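Local coordinates for type VI secretion system-associated protein TagF (Pseudomonas aeruginosa PAO1, PDB 2QNU), which is associated with the type VI secretion system and probably acts as a regulator of secretion, not as part of the injection apparatus, at the interface of chains A and B. Residues are numbered along the deposited sequence; one frame, centred on the assembly and turned at random. Chains: chain A/B, Uncharacterized protein PA0076.

Contact 1 and contact 2 lie in the same two-fold interface, with the centres of their C-alpha atoms about 27 Å apart, and have no residue in common. They are related through one region of the fold used by both chains: in contact 1 chain A supplies the loop leading into strand 150-153, while in contact 2 chain B supplies the loop residues B:Ile153, B:Asn156 and B:Leu157 and the strand 158-160 that follows. Contact 1 receives the C-terminal strand of chain B. Together they join the subunits by tail-on-loop packing and strand pairing, although the structure alone does not show that this dimer forms in the cell.

Contact 1: the interface of chains A and B. Residues chain A 98, 147, 149; chain B 221-222.
Two loops of chain A, one after strand 89-95 and the other leading into strand 150-153, receive the end of the C-terminal strand 217-221 of chain B and the proline that follows it. The main contact is a stack of A:Arg147 on the ring of B:Phe221. The guanidinium and ring planes are only 9° apart, but the guanidinium is shifted to the CE2 edge of the ring, with CE2 over its centre and 3.3 Å from CZ. Further back along the same side chain, the CD methylene sits over the ring face, displaced toward the rim and 3.6 Å from the ring centroid. The bend at chi3 (-76°) helps lay both the methylene and the guanidinium along one face. The guanidinium charge would probably be favourable next to the aromatic electrons. A:Asn98 approaches from the same side of the ring but only at its rim, where CB comes to 3.9 Å from CD1 of B:Phe221; its amide end continues past CG and CD of B:Pro222, the two side chains crossing at about a right angle. An ordered water ties the two chains together. It lies 2.6 Å from the backbone O of A:Arg147 and 2.6 Å from the backbone O of B:Pro222, and the side-chain ND2 of A:Asn98 reaches it at 3.2 Å. A:Glu149 brings CA and CG against the carbonyl O of B:Phe221, with CA at 3.2 Å, its extended side chain then running past B:Pro222. The site sits where the C-terminal tail of one subunit reaches over to the loops of the other, at the periphery of the two-fold interface.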
# COMPACT_ATOMS: atom_id res chain seq x y z
N ASN A 98 -6.80 4.08 13.43
CA ASN A 98 -5.96 2.91 13.21
C ASN A 98 -6.71 1.73 12.57
O ASN A 98 -6.28 0.58 12.64
CB ASN A 98 -5.33 2.42 14.52
CG ASN A 98 -6.31 1.66 15.42
OD1 ASN A 98 -7.48 2.03 15.51
ND2 ASN A 98 -5.81 0.61 16.13
N ARG A 147 -5.07 -2.10 12.32
CA ARG A 147 -4.05 -2.26 11.36
C ARG A 147 -2.73 -2.65 12.13
O ARG A 147 -2.67 -2.54 13.34
CB ARG A 147 -3.92 -1.00 10.58
CG ARG A 147 -3.29 0.13 11.39
CD ARG A 147 -3.36 1.42 10.65
NE ARG A 147 -2.38 1.47 9.58
CZ ARG A 147 -2.42 2.33 8.58
NH1 ARG A 147 -3.44 3.20 8.49
NH2 ARG A 147 -1.46 2.34 7.66
N GLU A 149 0.85 -2.59 13.75
CA GLU A 149 1.63 -1.62 14.50
C GLU A 149 2.71 -0.99 13.67
O GLU A 149 3.45 -1.67 12.98
CB GLU A 149 2.26 -2.35 15.72
CG GLU A 149 2.97 -1.44 16.60
CD GLU A 149 3.57 -2.11 17.80
OE1 GLU A 149 3.16 -3.25 18.12
OE2 GLU A 149 4.43 -1.47 18.40
N PHE B 221 0.61 3.72 15.02
CA PHE B 221 -0.54 2.80 15.17
C PHE B 221 -0.15 1.65 16.14
O PHE B 221 0.91 1.14 16.00
CB PHE B 221 -0.93 2.18 13.81
CG PHE B 221 -1.21 3.23 12.74
CD1 PHE B 221 -2.22 4.15 12.93
CD2 PHE B 221 -0.44 3.31 11.59
CE1 PHE B 221 -2.46 5.17 11.97
CE2 PHE B 221 -0.69 4.29 10.65
CZ PHE B 221 -1.69 5.23 10.86
N PRO B 222 -1.01 1.34 17.13
CA PRO B 222 -0.59 0.46 18.23
C PRO B 222 -0.65 -1.02 17.89
O PRO B 222 -1.28 -1.41 16.88
CB PRO B 222 -1.58 0.79 19.33
CG PRO B 222 -2.87 1.29 18.59
CD PRO B 222 -2.35 1.93 17.35
O HOH W 1 -3.01 -0.62 15.04

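Contact 2: the interface of chains A and B. Residues chain A 196-198, 209; chain B 153, 156-157, 159.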
# COMPACT_ATOMS: atom_id res chain seq x y z
N MSE A 196 -10.95 2.44 -8.01
CA MSE A 196 -10.36 3.74 -8.30
C MSE A 196 -9.73 4.26 -6.99
O MSE A 196 -10.29 4.04 -5.93
CB MSE A 196 -11.50 4.68 -8.74
CG MSE A 196 -12.10 4.30 -10.14
SE MSE A 196 -13.39 5.71 -10.49
CE MSE A 196 -14.77 5.31 -9.26
N ARG A 197 -8.56 4.87 -7.07
CA ARG A 197 -7.94 5.53 -5.93
C ARG A 197 -7.65 6.98 -6.30
O ARG A 197 -7.10 7.28 -7.37
CB ARG A 197 -6.61 4.83 -5.59
CG ARG A 197 -5.72 5.53 -4.47
CD ARG A 197 -4.37 4.85 -4.37
NE ARG A 197 -3.68 5.11 -3.11
CZ ARG A 197 -2.99 6.23 -2.88
NH1 ARG A 197 -2.92 7.18 -3.81
NH2 ARG A 197 -2.39 6.41 -1.72
N TYR A 198 -7.95 7.87 -5.37
CA TYR A 198 -7.58 9.25 -5.49
C TYR A 198 -6.74 9.58 -4.25
O TYR A 198 -7.02 9.11 -3.15
CB TYR A 198 -8.84 10.15 -5.52
CG TYR A 198 -9.59 10.11 -6.84
CD1 TYR A 198 -9.24 10.93 -7.90
CD2 TYR A 198 -10.64 9.20 -7.03
CE1 TYR A 198 -9.92 10.88 -9.12
CE2 TYR A 198 -11.34 9.12 -8.30
CZ TYR A 198 -10.97 9.97 -9.32
OH TYR A 198 -11.67 9.91 -10.54
N ARG A 209 -16.76 10.93 -13.59
CA ARG A 209 -16.22 9.59 -13.78
C ARG A 209 -16.97 8.54 -12.97
O ARG A 209 -16.96 7.38 -13.35
CB ARG A 209 -14.72 9.57 -13.52
CG ARG A 209 -13.92 9.83 -14.74
CD ARG A 209 -13.04 11.04 -14.67
NE ARG A 209 -11.84 10.86 -13.84
CZ ARG A 209 -10.89 11.81 -13.68
NH1 ARG A 209 -11.00 12.97 -14.32
NH2 ARG A 209 -9.83 11.61 -12.88
N ILE B 153 -6.49 8.61 -15.10
CA ILE B 153 -7.30 9.67 -15.72
C ILE B 153 -6.79 11.05 -15.26
O ILE B 153 -5.63 11.20 -14.83
CB ILE B 153 -8.83 9.55 -15.45
CG1 ILE B 153 -9.47 8.31 -16.11
CG2 ILE B 153 -9.53 10.76 -16.06
CD1 ILE B 153 -9.26 6.99 -15.40
N ASN B 156 -4.10 12.07 -11.38
CA ASN B 156 -4.89 11.99 -10.15
C ASN B 156 -5.56 10.61 -9.88
O ASN B 156 -5.37 9.99 -8.84
CB ASN B 156 -5.93 13.13 -10.11
CG ASN B 156 -6.80 13.21 -11.38
OD1 ASN B 156 -6.66 12.42 -12.32
ND2 ASN B 156 -7.70 14.18 -11.40
N LEU B 157 -6.35 10.13 -10.82
CA LEU B 157 -7.05 8.87 -10.60
C LEU B 157 -6.15 7.70 -10.99
O LEU B 157 -5.44 7.74 -12.00
CB LEU B 157 -8.33 8.87 -11.38
CG LEU B 157 -9.08 7.55 -11.57
CD1 LEU B 157 -9.44 6.95 -10.21
CD2 LEU B 157 -10.33 7.74 -12.48
N ARG B 159 -7.06 3.89 -11.80
CA ARG B 159 -8.02 2.79 -11.91
C ARG B 159 -7.27 1.45 -11.95
O ARG B 159 -6.41 1.28 -12.75
CB ARG B 159 -8.91 2.93 -13.14
CG ARG B 159 -10.09 1.93 -13.10
CD ARG B 159 -11.03 1.97 -14.34
NE ARG B 159 -11.56 0.63 -14.56
CZ ARG B 159 -12.67 0.14 -13.99
NH1 ARG B 159 -13.46 0.90 -13.19
NH2 ARG B 159 -13.00 -1.12 -14.23
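The phenol ring of A:Tyr198 carries B:Leu157 on one face, with the methyl CD1 3.8 Å from the ring centroid, while the guanidinium of A:Arg209 is modelled with the CG2 methyl of B:Ile153 over one face, too close to be trusted in detail, and has CG of B:Asn156 and CB of B:Leu157 at its edge. In this TagF-family protein the motif is an intermolecular antiparallel strand pairing: A:Met196 of strand 194-199 forms a beta bridge with B:Arg159 of strand 158-160. B:Leu157 carries much of the apolar contact, touching A:Met196, A:Tyr198 and A:Arg209. With its CG anti to the backbone N (chi1 166°), the branch is carried onto the chain A strand, and its two methyls divide the work. CD1 packs tightly, 3.4 Å from CB of the selenomethionine A:Met196, and CD2 meets the phenol oxygen OH of A:Tyr198 at 3.2 Å. The leucine CB lies on the same face of the ring but beyond its rim, 3.4 Å from CE1 of A:Tyr198. NH2 of A:Arg209 makes a weak hydrogen bond of 3.3 Å to the amide oxygen OD1 of B:Asn156, the two planes being turned 64° apart. That oxygen also accepts a bond from the backbone N-H of B:Leu157, N to OD1 2.8 Å, the donor standing 41° out of the carbonyl plane, a bent bond that folds the amide back toward the backbone of the next residue.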